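Local coordinates for protein proline dehydrogenase (Bradyrhizobium japonicum USDA 110, PDB 3HAZ) that probably oxidises proline to glutamate in two steps, using an FAD-dependent proline dehydrogenase and an NAD-dependent aldehyde dehydrogenase carried on one chain, at residues S657-P662 with A790-S795; G104-H109 with G140-L145; A346-E351 with V365-A370; E579-L584 with D616-Y621. One frame throughout, in Å; residues are numbered along the deposited sequence. Where two conformers were deposited one is given.

Interaction 1. Residues S657-P662 with A790-S795; sequences SPWNFP and AGQRCS. With NAD (nicotinamide-adenine-dinucleotide), chain D; SO4 (sulfate ion), chain E.
Asn-660 and Gln-792 form the one direct hydrogen bond between the loops, ND2 of Asn-660 donating to O of Gln-792 over 3.2 Å with an N-H...O angle of 158°. CG of Asn-660 lies between its backbone N and carbonyl carbon (chi1 67°), which brings the amide to Gln-792 O, 39° out of the carbonyl plane. A water donates to Gln-792 O at 2.7 Å and also to Asn-660 O. Trp-659 NE1 bonds NAD O1N weakly. ND2 of Asn-660 is 4.1 Å from N of Cys-794, a predicted catalytic residue, consistent with the oxyanion hole of aldehyde dehydrogenases. An alanine at Asn-660 would remove the ND2 donor, and would probably leave Gln-792 O without this bond and the presumed oxyanion hole without its side-chain N-H.

Polar groups against aromatic rings flank the bond. Gln-792 crosses Trp-659 at about a right angle, its OE1, bonded to Ile-837 N, 3.2 Å from Trp-659 CH2. Arg-793 NH1 lies at the Phe-661 ring edge and hydrogen-bonds a sulfate ion, probably from the crystallisation liquor; its NH2 pairs with Asp-606.

The loops follow strand 641-656 and helix 775-787, with Phe-661 touching helix 604-629 and Pro-658 helix 664-675.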
# COMPACT_ATOMS: atom_id res chain seq x y z
N SER A 657 -12.15 47.55 -7.99
CA SER A 657 -11.19 47.41 -6.91
C SER A 657 -10.94 48.73 -6.18
O SER A 657 -11.18 49.80 -6.73
CB SER A 657 -9.88 46.86 -7.46
OG SER A 657 -9.44 47.63 -8.57
N PRO A 658 -10.44 48.65 -4.92
CA PRO A 658 -10.17 49.82 -4.08
C PRO A 658 -8.73 50.32 -4.22
O PRO A 658 -7.91 49.69 -4.88
CB PRO A 658 -10.36 49.28 -2.66
CG PRO A 658 -10.31 47.76 -2.77
CD PRO A 658 -10.10 47.40 -4.22
N TRP A 659 -8.43 51.43 -3.55
CA TRP A 659 -7.12 52.07 -3.62
C TRP A 659 -6.11 51.54 -2.60
O TRP A 659 -4.91 51.77 -2.73
CB TRP A 659 -7.27 53.58 -3.45
CG TRP A 659 -8.05 53.94 -2.22
CD1 TRP A 659 -9.38 54.26 -2.15
CD2 TRP A 659 -7.56 54.01 -0.88
NE1 TRP A 659 -9.74 54.52 -0.85
CE2 TRP A 659 -8.64 54.37 -0.05
CE3 TRP A 659 -6.30 53.80 -0.30
CZ2 TRP A 659 -8.50 54.53 1.33
CZ3 TRP A 659 -6.17 53.95 1.07
CH2 TRP A 659 -7.26 54.31 1.87
N ASN A 660 -6.60 50.82 -1.58
CA ASN A 660 -5.73 50.47 -0.45
C ASN A 660 -4.85 49.24 -0.70
O ASN A 660 -3.78 49.11 -0.09
CB ASN A 660 -6.54 50.33 0.84
CG ASN A 660 -7.49 49.15 0.82
OD1 ASN A 660 -7.99 48.76 -0.23
ND2 ASN A 660 -7.75 48.58 1.99
N PHE A 661 -5.30 48.36 -1.59
CA PHE A 661 -4.46 47.29 -2.13
C PHE A 661 -4.60 47.30 -3.64
O PHE A 661 -5.24 46.42 -4.22
CB PHE A 661 -4.87 45.93 -1.55
CG PHE A 661 -4.54 45.77 -0.09
CD1 PHE A 661 -5.48 46.05 0.89
CD2 PHE A 661 -3.28 45.36 0.31
CE1 PHE A 661 -5.18 45.91 2.23
CE2 PHE A 661 -2.97 45.22 1.65
CZ PHE A 661 -3.92 45.50 2.61
N PRO A 662 -4.00 48.32 -4.28
CA PRO A 662 -4.20 48.69 -5.68
C PRO A 662 -3.64 47.65 -6.63
O PRO A 662 -3.98 47.64 -7.81
CB PRO A 662 -3.38 49.98 -5.83
CG PRO A 662 -2.91 50.35 -4.48
CD PRO A 662 -2.96 49.13 -3.63
N ALA A 790 -1.32 53.28 8.15
CA ALA A 790 -2.18 54.39 8.56
C ALA A 790 -3.63 53.93 8.77
O ALA A 790 -4.57 54.68 8.53
CB ALA A 790 -2.13 55.53 7.54
N GLY A 791 -3.79 52.68 9.21
CA GLY A 791 -5.11 52.13 9.46
C GLY A 791 -5.94 51.98 8.20
O GLY A 791 -7.17 51.89 8.27
N GLN A 792 -5.29 51.95 7.04
CA GLN A 792 -6.01 51.86 5.76
C GLN A 792 -6.10 50.42 5.27
O GLN A 792 -5.91 50.13 4.08
CB GLN A 792 -5.37 52.77 4.70
CG GLN A 792 -5.37 54.25 5.09
CD GLN A 792 -4.80 55.15 4.01
OE1 GLN A 792 -5.39 56.17 3.65
NE2 GLN A 792 -3.64 54.77 3.47
N ARG A 793 -6.37 49.51 6.20
CA ARG A 793 -6.67 48.13 5.86
C ARG A 793 -8.07 47.83 6.33
O ARG A 793 -8.51 48.32 7.36
CB ARG A 793 -5.70 47.18 6.55
CG ARG A 793 -4.25 47.37 6.19
CD ARG A 793 -3.38 46.43 7.02
NE ARG A 793 -1.97 46.53 6.66
CZ ARG A 793 -1.31 45.61 5.96
NH1 ARG A 793 -1.94 44.52 5.55
NH2 ARG A 793 -0.02 45.78 5.68
N CYS A 794 -8.78 47.00 5.59
CA CYS A 794 -10.15 46.63 5.93
C CYS A 794 -10.18 45.78 7.18
O CYS A 794 -11.17 45.77 7.92
CB CYS A 794 -10.79 45.87 4.77
SG CYS A 794 -9.77 44.51 4.14
N SER A 795 -9.09 45.05 7.41
CA SER A 795 -8.97 44.15 8.55
C SER A 795 -8.55 44.88 9.83
O SER A 795 -8.47 44.28 10.91
CB SER A 795 -7.92 43.10 8.25
OG SER A 795 -6.68 43.72 7.96
PA NAD D . -15.38 52.73 -2.44
O1A NAD D . -16.88 52.13 -2.13
O2A NAD D . -15.34 54.16 -2.11
O5B NAD D . -15.09 52.51 -4.07
C5B NAD D . -14.23 51.45 -4.48
C4B NAD D . -14.40 51.14 -5.97
O4B NAD D . -15.79 51.16 -6.47
C3B NAD D . -13.69 52.16 -6.95
O3B NAD D . -12.87 51.69 -7.98
C2B NAD D . -14.83 53.13 -7.25
O2B NAD D . -14.64 54.18 -8.17
C1B NAD D . -15.93 52.18 -7.46
N9A NAD D . -17.24 52.83 -7.33
C8A NAD D . -17.54 53.94 -6.61
N7A NAD D . -18.93 54.20 -6.78
C5A NAD D . -19.47 53.20 -7.62
C6A NAD D . -20.75 52.98 -8.10
N6A NAD D . -21.83 53.88 -7.73
N1A NAD D . -21.00 51.92 -8.92
C2A NAD D . -19.97 51.06 -9.27
N3A NAD D . -18.70 51.28 -8.79
C4A NAD D . -18.45 52.35 -7.97
O3 NAD D . -14.21 51.87 -1.59
PN NAD D . -12.68 52.52 -1.42
O1N NAD D . -12.80 54.08 -0.85
O2N NAD D . -11.99 52.50 -2.71
O5D NAD D . -11.80 51.61 -0.33
C5D NAD D . -12.14 51.66 1.05
C4D NAD D . -13.21 50.61 1.44
O4D NAD D . -13.09 49.27 0.80
C3D NAD D . -13.50 50.29 2.97
O3D NAD D . -14.80 50.48 3.48
C2D NAD D . -12.85 48.89 3.08
O2D NAD D . -12.90 48.15 4.28
C1D NAD D . -13.26 48.28 1.80
N1N NAD D . -12.36 47.16 1.52
C2N NAD D . -12.73 45.86 1.93
C3N NAD D . -11.83 44.74 1.67
C7N NAD D . -12.24 43.32 2.11
O7N NAD D . -11.63 42.40 1.72
N7N NAD D . -13.46 43.12 2.87
C4N NAD D . -10.53 44.97 0.99
C5N NAD D . -10.17 46.25 0.58
C6N NAD D . -11.08 47.39 0.84
S SO4 E . -5.16 42.56 5.27
O1 SO4 E . -5.58 41.33 5.96
O2 SO4 E . -6.35 43.21 4.71
O3 SO4 E . -4.50 43.48 6.19
O4 SO4 E . -4.22 42.21 4.21
O HOH W 1 -3.45 49.46 3.09

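Interaction 2. Residues G104-H109 with G140-L145; sequences GDFIHH and GTIGRL
The Phe-106 ring lies between two glycines: Gly-143 CA stands 3.6 Å above one face, across the contact, and Gly-104 CA, from its own segment, covers the opposite face at a similar height, both displaced toward the rim. The first is a CH-pi contact, CA of Gly-143 being 3.9 Å from the ring centroid and 25° off the normal. Ile-142 CG2 approaches the ring edge near its plane, 4.3 Å from CD1 of Phe-106. Phe-106 CG is anti to its carbonyl carbon (chi1 -54°).

Here the N-terminal turns of helices 106-115 and 140-149 meet, within the sequence family named for the DNA-binding domain of proline dehydrogenase. Glycines let the backbones come close: CA of Phe-106 and CA of Gly-143 are 5.3 Å apart, CA of Ile-107 and CA of Gly-140 5.1 Å. A beta carbon on Gly-143 would be tight against Phe-106 CG. One on Gly-140 would clash with Ile-107 CG1, and at Gly-140's own backbone angles (phi 82°) would also press on the preceding carbonyl O, so only glycine fits.

A water accepts from Ile-142 N at 3.1 Å and donates weakly to Phe-106 O. Arg-144 forms salt bridges with Asp-926 and Glu-929, tying helix 140-149 to helix 925-934.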
# COMPACT_ATOMS: atom_id res chain seq x y z
N GLY A 104 -13.17 25.82 42.72
CA GLY A 104 -13.98 26.62 41.82
C GLY A 104 -13.28 27.93 41.52
O GLY A 104 -12.09 28.06 41.77
N ASP A 105 -14.02 28.90 40.98
CA ASP A 105 -13.44 30.18 40.63
C ASP A 105 -12.17 30.00 39.82
O ASP A 105 -11.21 30.76 39.98
CB ASP A 105 -13.15 31.00 41.88
CG ASP A 105 -14.32 31.87 42.29
OD1 ASP A 105 -15.22 32.07 41.44
OD2 ASP A 105 -14.35 32.35 43.44
N PHE A 106 -12.17 29.00 38.95
CA PHE A 106 -10.98 28.62 38.20
C PHE A 106 -10.44 29.75 37.32
O PHE A 106 -9.25 30.06 37.38
CB PHE A 106 -11.28 27.39 37.33
CG PHE A 106 -11.85 26.22 38.09
CD1 PHE A 106 -11.08 25.54 39.01
CD2 PHE A 106 -13.16 25.81 37.88
CE1 PHE A 106 -11.60 24.46 39.71
CE2 PHE A 106 -13.68 24.74 38.58
CZ PHE A 106 -12.90 24.06 39.50
N ILE A 107 -11.32 30.34 36.51
CA ILE A 107 -10.92 31.39 35.58
C ILE A 107 -10.58 32.67 36.35
O ILE A 107 -9.60 33.35 36.05
CB ILE A 107 -12.00 31.61 34.47
CG1 ILE A 107 -12.00 30.42 33.50
CG2 ILE A 107 -11.77 32.91 33.69
CD1 ILE A 107 -13.12 30.46 32.45
N HIS A 108 -11.36 32.94 37.39
CA HIS A 108 -11.11 34.06 38.29
C HIS A 108 -9.71 34.00 38.90
O HIS A 108 -8.98 35.00 38.92
CB HIS A 108 -12.18 34.09 39.40
CG HIS A 108 -12.09 35.30 40.29
ND1 HIS A 108 -12.53 36.54 39.90
CD2 HIS A 108 -11.65 35.43 41.57
CE1 HIS A 108 -12.34 37.40 40.89
NE2 HIS A 108 -11.81 36.75 41.91
N HIS A 109 -9.31 32.83 39.40
CA HIS A 109 -7.98 32.69 39.98
C HIS A 109 -6.89 32.91 38.95
O HIS A 109 -5.89 33.58 39.23
CB HIS A 109 -7.81 31.33 40.67
CG HIS A 109 -8.72 31.12 41.83
ND1 HIS A 109 -9.06 29.87 42.30
CD2 HIS A 109 -9.38 32.00 42.62
CE1 HIS A 109 -9.89 29.99 43.32
NE2 HIS A 109 -10.10 31.27 43.54
N GLY A 140 -11.11 26.90 32.18
CA GLY A 140 -9.89 27.65 32.34
C GLY A 140 -8.70 26.71 32.38
O GLY A 140 -8.87 25.49 32.37
N THR A 141 -7.50 27.27 32.40
CA THR A 141 -6.29 26.45 32.43
C THR A 141 -6.24 25.63 33.72
O THR A 141 -5.83 24.47 33.72
CB THR A 141 -5.04 27.32 32.35
OG1 THR A 141 -5.14 28.17 31.20
CG2 THR A 141 -3.78 26.45 32.25
N ILE A 142 -6.66 26.25 34.81
CA ILE A 142 -6.67 25.61 36.12
C ILE A 142 -7.79 24.59 36.23
O ILE A 142 -7.59 23.50 36.74
CB ILE A 142 -6.79 26.66 37.25
CG1 ILE A 142 -5.63 27.64 37.18
CG2 ILE A 142 -6.84 25.98 38.62
CD1 ILE A 142 -5.75 28.80 38.18
N GLY A 143 -8.98 24.95 35.75
CA GLY A 143 -10.10 24.03 35.80
C GLY A 143 -9.83 22.79 34.96
O GLY A 143 -10.15 21.67 35.36
N ARG A 144 -9.23 22.98 33.79
CA ARG A 144 -8.90 21.85 32.93
C ARG A 144 -7.86 20.96 33.62
O ARG A 144 -7.93 19.74 33.55
CB ARG A 144 -8.42 22.31 31.56
CG ARG A 144 -9.54 22.80 30.64
CD ARG A 144 -9.03 23.09 29.23
NE ARG A 144 -10.10 23.49 28.32
CZ ARG A 144 -9.98 23.55 27.00
NH1 ARG A 144 -11.01 23.93 26.26
NH2 ARG A 144 -8.84 23.23 26.41
N LEU A 145 -6.92 21.60 34.30
CA LEU A 145 -5.91 20.89 35.08
C LEU A 145 -6.56 20.09 36.21
O LEU A 145 -6.18 18.95 36.48
CB LEU A 145 -4.90 21.89 35.64
CG LEU A 145 -3.47 21.43 35.88
CD1 LEU A 145 -2.96 20.62 34.70
CD2 LEU A 145 -2.60 22.65 36.12
O HOH W 2 -8.34 28.85 35.11

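Interaction 3. Residues A346-E351 with V365-A370. With FAD (flavin-adenine dinucleotide), chain C; SO4 (sulfate ion), chain F.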
# COMPACT_ATOMS: atom_id res chain seq x y z
N ALA A 346 18.37 30.98 22.41
CA ALA A 346 17.07 30.89 23.09
C ALA A 346 15.83 31.13 22.23
O ALA A 346 14.71 31.08 22.74
CB ALA A 346 17.05 31.83 24.29
N TYR A 347 16.01 31.40 20.94
CA TYR A 347 14.89 31.85 20.10
C TYR A 347 14.67 30.97 18.87
O TYR A 347 14.14 31.45 17.86
CB TYR A 347 15.12 33.30 19.63
CG TYR A 347 15.41 34.29 20.74
CD1 TYR A 347 16.70 34.44 21.26
CD2 TYR A 347 14.40 35.10 21.27
CE1 TYR A 347 16.97 35.35 22.28
CE2 TYR A 347 14.66 36.02 22.28
CZ TYR A 347 15.95 36.13 22.78
OH TYR A 347 16.20 37.03 23.78
N TRP A 348 15.05 29.70 18.94
CA TRP A 348 15.05 28.84 17.75
C TRP A 348 13.69 28.80 17.05
O TRP A 348 13.59 29.06 15.85
CB TRP A 348 15.54 27.43 18.07
CG TRP A 348 15.69 26.54 16.86
CD1 TRP A 348 16.79 26.43 16.06
CD2 TRP A 348 14.72 25.62 16.34
NE1 TRP A 348 16.56 25.52 15.05
CE2 TRP A 348 15.29 25.00 15.21
CE3 TRP A 348 13.42 25.27 16.71
CZ2 TRP A 348 14.61 24.05 14.45
CZ3 TRP A 348 12.74 24.32 15.96
CH2 TRP A 348 13.34 23.72 14.84
N ASP A 349 12.64 28.47 17.80
CA ASP A 349 11.31 28.37 17.21
C ASP A 349 10.89 29.68 16.56
O ASP A 349 10.24 29.69 15.52
CB ASP A 349 10.29 27.93 18.26
CG ASP A 349 10.41 26.45 18.59
OD1 ASP A 349 9.96 25.62 17.78
OD2 ASP A 349 10.95 26.11 19.66
N THR A 350 11.28 30.79 17.17
CA THR A 350 10.97 32.10 16.62
C THR A 350 11.67 32.31 15.29
O THR A 350 11.06 32.81 14.34
CB THR A 350 11.31 33.22 17.62
OG1 THR A 350 10.44 33.10 18.75
CG2 THR A 350 11.13 34.59 16.99
N GLU A 351 12.94 31.93 15.20
CA GLU A 351 13.67 32.11 13.95
C GLU A 351 13.06 31.29 12.81
O GLU A 351 13.00 31.75 11.68
CB GLU A 351 15.15 31.76 14.13
CG GLU A 351 15.86 32.55 15.22
CD GLU A 351 15.84 34.05 15.00
OE1 GLU A 351 16.31 34.78 15.90
OE2 GLU A 351 15.35 34.51 13.95
N VAL A 365 19.53 29.96 11.48
CA VAL A 365 19.92 29.00 12.49
C VAL A 365 19.98 27.62 11.87
O VAL A 365 19.33 27.37 10.85
CB VAL A 365 18.91 28.94 13.66
CG1 VAL A 365 19.01 30.19 14.54
CG2 VAL A 365 17.49 28.76 13.12
N PHE A 366 20.75 26.72 12.47
CA PHE A 366 20.72 25.32 12.07
C PHE A 366 19.34 24.76 12.40
O PHE A 366 18.63 25.29 13.27
CB PHE A 366 21.83 24.53 12.77
CG PHE A 366 23.22 25.07 12.48
CD1 PHE A 366 23.80 24.90 11.23
CD2 PHE A 366 23.93 25.74 13.46
CE1 PHE A 366 25.07 25.40 10.96
CE2 PHE A 366 25.19 26.25 13.20
CZ PHE A 366 25.77 26.08 11.95
N THR A 367 18.94 23.70 11.71
CA THR A 367 17.63 23.10 11.95
C THR A 367 17.71 21.70 12.54
O THR A 367 16.68 21.11 12.88
CB THR A 367 16.76 23.08 10.68
OG1 THR A 367 17.53 22.61 9.57
CG2 THR A 367 16.23 24.48 10.37
N ARG A 368 18.92 21.16 12.63
CA ARG A 368 19.12 19.94 13.41
C ARG A 368 19.91 20.26 14.68
O ARG A 368 20.93 20.95 14.63
CB ARG A 368 19.83 18.86 12.59
CG ARG A 368 18.92 18.18 11.57
CD ARG A 368 19.58 16.96 10.95
NE ARG A 368 19.83 15.91 11.94
CZ ARG A 368 20.37 14.73 11.65
NH1 ARG A 368 20.69 14.44 10.40
NH2 ARG A 368 20.57 13.84 12.61
N LYS A 369 19.43 19.74 15.80
CA LYS A 369 20.01 20.05 17.10
C LYS A 369 21.49 19.67 17.16
O LYS A 369 22.31 20.40 17.74
CB LYS A 369 19.21 19.34 18.20
CG LYS A 369 19.33 19.96 19.60
CD LYS A 369 20.55 19.44 20.34
CE LYS A 369 20.53 19.86 21.81
NZ LYS A 369 21.63 19.20 22.58
N ALA A 370 21.83 18.54 16.55
CA ALA A 370 23.21 18.06 16.52
C ALA A 370 24.15 19.03 15.80
O ALA A 370 25.33 19.09 16.11
CB ALA A 370 23.30 16.68 15.87
PA FAD C . 20.87 21.66 25.11
O1A FAD C . 19.62 20.70 25.52
O2A FAD C . 22.10 20.91 24.88
O5B FAD C . 20.50 22.46 23.75
C5B FAD C . 19.28 23.16 23.71
C4B FAD C . 19.26 24.07 22.48
O4B FAD C . 19.82 23.57 21.15
C3B FAD C . 18.43 25.19 22.26
O3B FAD C . 18.24 26.11 23.31
C2B FAD C . 18.78 25.64 20.87
O2B FAD C . 19.62 26.78 20.76
C1B FAD C . 19.26 24.42 20.17
N9A FAD C . 18.29 23.64 19.42
C8A FAD C . 17.18 22.94 19.91
N7A FAD C . 16.59 22.32 18.85
C5A FAD C . 17.34 22.62 17.69
C6A FAD C . 17.19 22.23 16.25
N6A FAD C . 16.08 21.38 15.82
N1A FAD C . 18.05 22.66 15.35
C2A FAD C . 19.13 23.48 15.73
N3A FAD C . 19.28 23.85 17.12
C4A FAD C . 18.38 23.41 18.06
N1 FAD C . 20.58 32.45 24.48
C2 FAD C . 20.44 33.52 23.63
O2 FAD C . 19.83 33.35 22.41
N3 FAD C . 20.89 34.82 24.04
C4 FAD C . 21.45 35.00 25.27
O4 FAD C . 21.95 36.25 25.65
C4X FAD C . 21.60 33.88 26.16
N5 FAD C . 22.23 34.05 27.51
C5X FAD C . 22.36 32.94 28.37
C6 FAD C . 22.97 33.11 29.70
C7 FAD C . 23.10 32.00 30.56
C7M FAD C . 23.71 32.19 31.94
C8 FAD C . 22.64 30.66 30.12
C8M FAD C . 22.77 29.43 31.04
C9 FAD C . 22.06 30.49 28.85
C9A FAD C . 21.91 31.65 27.96
N10 FAD C . 21.30 31.49 26.63
C10 FAD C . 21.17 32.63 25.76
C1' FAD C . 20.97 30.14 26.07
C2' FAD C . 19.52 29.64 26.30
O2' FAD C . 18.90 30.41 27.32
C3' FAD C . 19.56 28.14 26.62
O3' FAD C . 19.97 27.94 27.97
C4' FAD C . 20.52 27.33 25.67
O4' FAD C . 20.43 27.58 24.31
C5' FAD C . 20.51 25.81 25.99
O5' FAD C . 21.70 25.16 25.58
P FAD C . 22.19 23.84 26.46
O1P FAD C . 23.67 23.31 25.90
O2P FAD C . 22.23 24.18 27.89
O3P FAD C . 21.00 22.73 26.33
S SO4 F . 19.11 15.47 15.71
O1 SO4 F . 19.80 14.23 15.37
O2 SO4 F . 18.24 15.89 14.61
O3 SO4 F . 18.30 15.24 16.90
O4 SO4 F . 20.10 16.50 15.96
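The adenine end of the FAD site, in the barrel of the proline dehydrogenase part, is built where Trp-348 meets Val-365, Phe-366 and Thr-367. NE1 of Trp-348 donates to O of Phe-366 over 2.7 Å with an N-H...O angle of 161°. This bond lies in both the indole plane and the carbonyl plane, so it should help to fix the rotation of the ring. With the edge held in this way, one face of the indole is presented to the cofactor, and adenine C6A stands 3.3 Å above it. Trp-348 CG is anti to the backbone N (chi1 -174°), which carries the ring out to the other segment.

That segment grips the same base: N6A of the adenine donates to Thr-367 O at 3.0 Å. Farther along the cofactor, Lys-369 NZ binds phosphate oxygen O2A at 2.9 Å, while Ala-346 N donates to flavin O2 at 2.8 Å. Hydrocarbon contacts add to the bond, Val-365 CG2 lying 3.8 Å from CD1 of Trp-348 and 3.9 Å from CB of Glu-351. An alanine in place of Trp-348 would probably leave Phe-366 O without this donor and the adenine without a flat surface on that face.

Glu-351 OE1 turns to Ala-284 N. The contact joins the first turn of helix 348-357, which follows barrel strand 338-343, to the loop entering helix 369-384, with Phe-366 touching helix 18-28 beyond.

Interaction 4. Residues E579-L584 with D616-Y621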
# COMPACT_ATOMS: atom_id res chain seq x y z
N GLU A 579 0.53 31.77 -13.65
CA GLU A 579 1.82 31.42 -13.06
C GLU A 579 2.98 32.20 -13.68
O GLU A 579 3.96 32.51 -13.00
CB GLU A 579 2.06 29.91 -13.13
CG GLU A 579 1.17 29.13 -12.17
CD GLU A 579 1.10 27.64 -12.47
OE1 GLU A 579 1.46 27.23 -13.59
OE2 GLU A 579 0.66 26.88 -11.58
N GLN A 580 2.86 32.52 -14.96
CA GLN A 580 3.86 33.35 -15.62
C GLN A 580 3.75 34.79 -15.11
O GLN A 580 4.74 35.51 -15.00
CB GLN A 580 3.72 33.28 -17.15
CG GLN A 580 4.62 34.24 -17.93
CD GLN A 580 6.10 33.96 -17.74
OE1 GLN A 580 6.49 32.97 -17.13
NE2 GLN A 580 6.94 34.85 -18.26
N ALA A 581 2.53 35.21 -14.79
CA ALA A 581 2.29 36.53 -14.23
C ALA A 581 2.96 36.66 -12.86
O ALA A 581 3.64 37.65 -12.57
CB ALA A 581 0.80 36.81 -14.12
N ALA A 582 2.78 35.65 -12.02
CA ALA A 582 3.47 35.59 -10.74
C ALA A 582 4.97 35.72 -10.94
O ALA A 582 5.64 36.49 -10.26
CB ALA A 582 3.14 34.29 -10.01
N HIS A 583 5.50 34.96 -11.90
CA HIS A 583 6.93 35.02 -12.20
C HIS A 583 7.39 36.44 -12.56
O HIS A 583 8.43 36.91 -12.10
CB HIS A 583 7.28 34.05 -13.33
CG HIS A 583 8.67 34.22 -13.85
ND1 HIS A 583 9.78 33.80 -13.15
CD2 HIS A 583 9.13 34.77 -15.00
CE1 HIS A 583 10.87 34.08 -13.85
NE2 HIS A 583 10.50 34.67 -14.97
N LEU A 584 6.61 37.13 -13.39
CA LEU A 584 6.99 38.46 -13.86
C LEU A 584 6.89 39.48 -12.73
O LEU A 584 7.71 40.40 -12.63
CB LEU A 584 6.12 38.87 -15.07
CG LEU A 584 6.36 38.09 -16.37
CD1 LEU A 584 5.35 38.45 -17.46
CD2 LEU A 584 7.79 38.26 -16.90
N ASP A 616 1.16 35.59 -4.93
CA ASP A 616 0.51 34.46 -4.27
C ASP A 616 -0.89 34.22 -4.84
O ASP A 616 -1.31 33.08 -5.04
CB ASP A 616 0.43 34.69 -2.75
CG ASP A 616 1.79 34.64 -2.05
OD1 ASP A 616 2.78 34.15 -2.65
OD2 ASP A 616 1.88 35.08 -0.88
N PHE A 617 -1.63 35.30 -5.08
CA PHE A 617 -2.96 35.16 -5.67
C PHE A 617 -2.89 34.41 -7.00
O PHE A 617 -3.66 33.49 -7.24
CB PHE A 617 -3.61 36.52 -5.90
CG PHE A 617 -4.44 37.02 -4.74
CD1 PHE A 617 -4.24 38.29 -4.23
CD2 PHE A 617 -5.42 36.22 -4.18
CE1 PHE A 617 -5.00 38.76 -3.18
CE2 PHE A 617 -6.17 36.68 -3.12
CZ PHE A 617 -5.97 37.95 -2.62
N CYS A 618 -1.94 34.80 -7.84
CA CYS A 618 -1.78 34.18 -9.16
C CYS A 618 -1.50 32.68 -9.06
O CYS A 618 -2.12 31.87 -9.75
CB CYS A 618 -0.68 34.87 -9.95
SG CYS A 618 -1.02 36.60 -10.38
N ARG A 619 -0.55 32.31 -8.20
CA ARG A 619 -0.15 30.92 -8.09
C ARG A 619 -1.23 30.07 -7.43
O ARG A 619 -1.48 28.94 -7.83
CB ARG A 619 1.18 30.78 -7.34
CG ARG A 619 2.34 31.49 -8.03
CD ARG A 619 3.69 30.97 -7.57
NE ARG A 619 4.78 31.66 -8.25
CZ ARG A 619 5.42 32.71 -7.76
NH1 ARG A 619 5.10 33.18 -6.56
NH2 ARG A 619 6.39 33.29 -8.45
N TYR A 620 -1.89 30.63 -6.43
CA TYR A 620 -2.94 29.92 -5.72
C TYR A 620 -4.19 29.71 -6.58
O TYR A 620 -4.73 28.61 -6.65
CB TYR A 620 -3.31 30.65 -4.42
CG TYR A 620 -4.44 29.96 -3.68
CD1 TYR A 620 -4.22 28.77 -2.99
CD2 TYR A 620 -5.71 30.50 -3.68
CE1 TYR A 620 -5.26 28.14 -2.31
CE2 TYR A 620 -6.75 29.87 -3.01
CZ TYR A 620 -6.52 28.69 -2.33
OH TYR A 620 -7.56 28.08 -1.67
N TYR A 621 -4.65 30.77 -7.25
CA TYR A 621 -5.78 30.60 -8.16
C TYR A 621 -5.41 29.69 -9.33
O TYR A 621 -6.25 28.94 -9.84
CB TYR A 621 -6.33 31.95 -8.64
CG TYR A 621 -6.97 32.75 -7.52
CD1 TYR A 621 -7.60 32.11 -6.46
CD2 TYR A 621 -6.95 34.14 -7.54
CE1 TYR A 621 -8.18 32.83 -5.43
CE2 TYR A 621 -7.53 34.87 -6.51
CZ TYR A 621 -8.14 34.21 -5.46
OH TYR A 621 -8.72 34.92 -4.44
O HOH W 3 5.30 30.98 -11.00
O HOH W 4 0.62 27.44 -8.99
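Ala-582 is pressed against Cys-618 and Arg-619 where helices 571-587 and 604-629 run nearly antiparallel, their local axes 7.9 Å apart at 158°. Its methyl group is the centre of the tight part. CB of Ala-582 is 3.5 Å from CG of Arg-619 and stands 3.4 Å above one face of the guanidinium, offset toward the rim. The arginine chain runs extended from CG to NE, and chi4 of 95° turns the guanidinium so that one face meets the methyl. CB of Cys-618 meets CB of Ala-582 at 3.9 Å, and SG of Cys-618 reaches CB of Ala-581 less closely, at 4.2 Å.

The Glu-579 side is looser and mediated by water. One water accepts from Arg-619 NE at 2.9 Å, in the guanidinium plane, and donates to Glu-579 O; another donates to both Glu-579 OE2 and Arg-619 O. His-583, at the exposed margin, adds little packing.

Beyond the two segments, Arg-619 NH1 forms a salt bridge to Glu-586 on helix 571-587, and Glu-579 OE2 one to Arg-626 on helix 604-629. The small side chains are consistent with the close axes, while these outside partners and the waters give Arg-619 and Glu-579 polar company beside them.

In the fold
All four contacts are mainly buried, and exposure appears clearly only at the histidine margin of interaction 4. Interactions 1 and 4 belong to the aldehyde dehydrogenase part, their centres 21 Å apart, and share surroundings: helix 604-629 forms one side of interaction 4 and is touched by the loop of interaction 1, while helix 664-675 borders both. Interactions 1 and 3 lie at cofactor sites on opposite sides of the chain's centre, about 36 Å apart between centres; each has a direct bond from a side-chain N-H to a backbone carbonyl. Interactions 2 and 4, away from annotated sites, are helix pairs without direct hydrogen bonds between segments, one built on glycines against a phenylalanine ring, the other on alanines against a cysteine and an arginine, with water bridges in each.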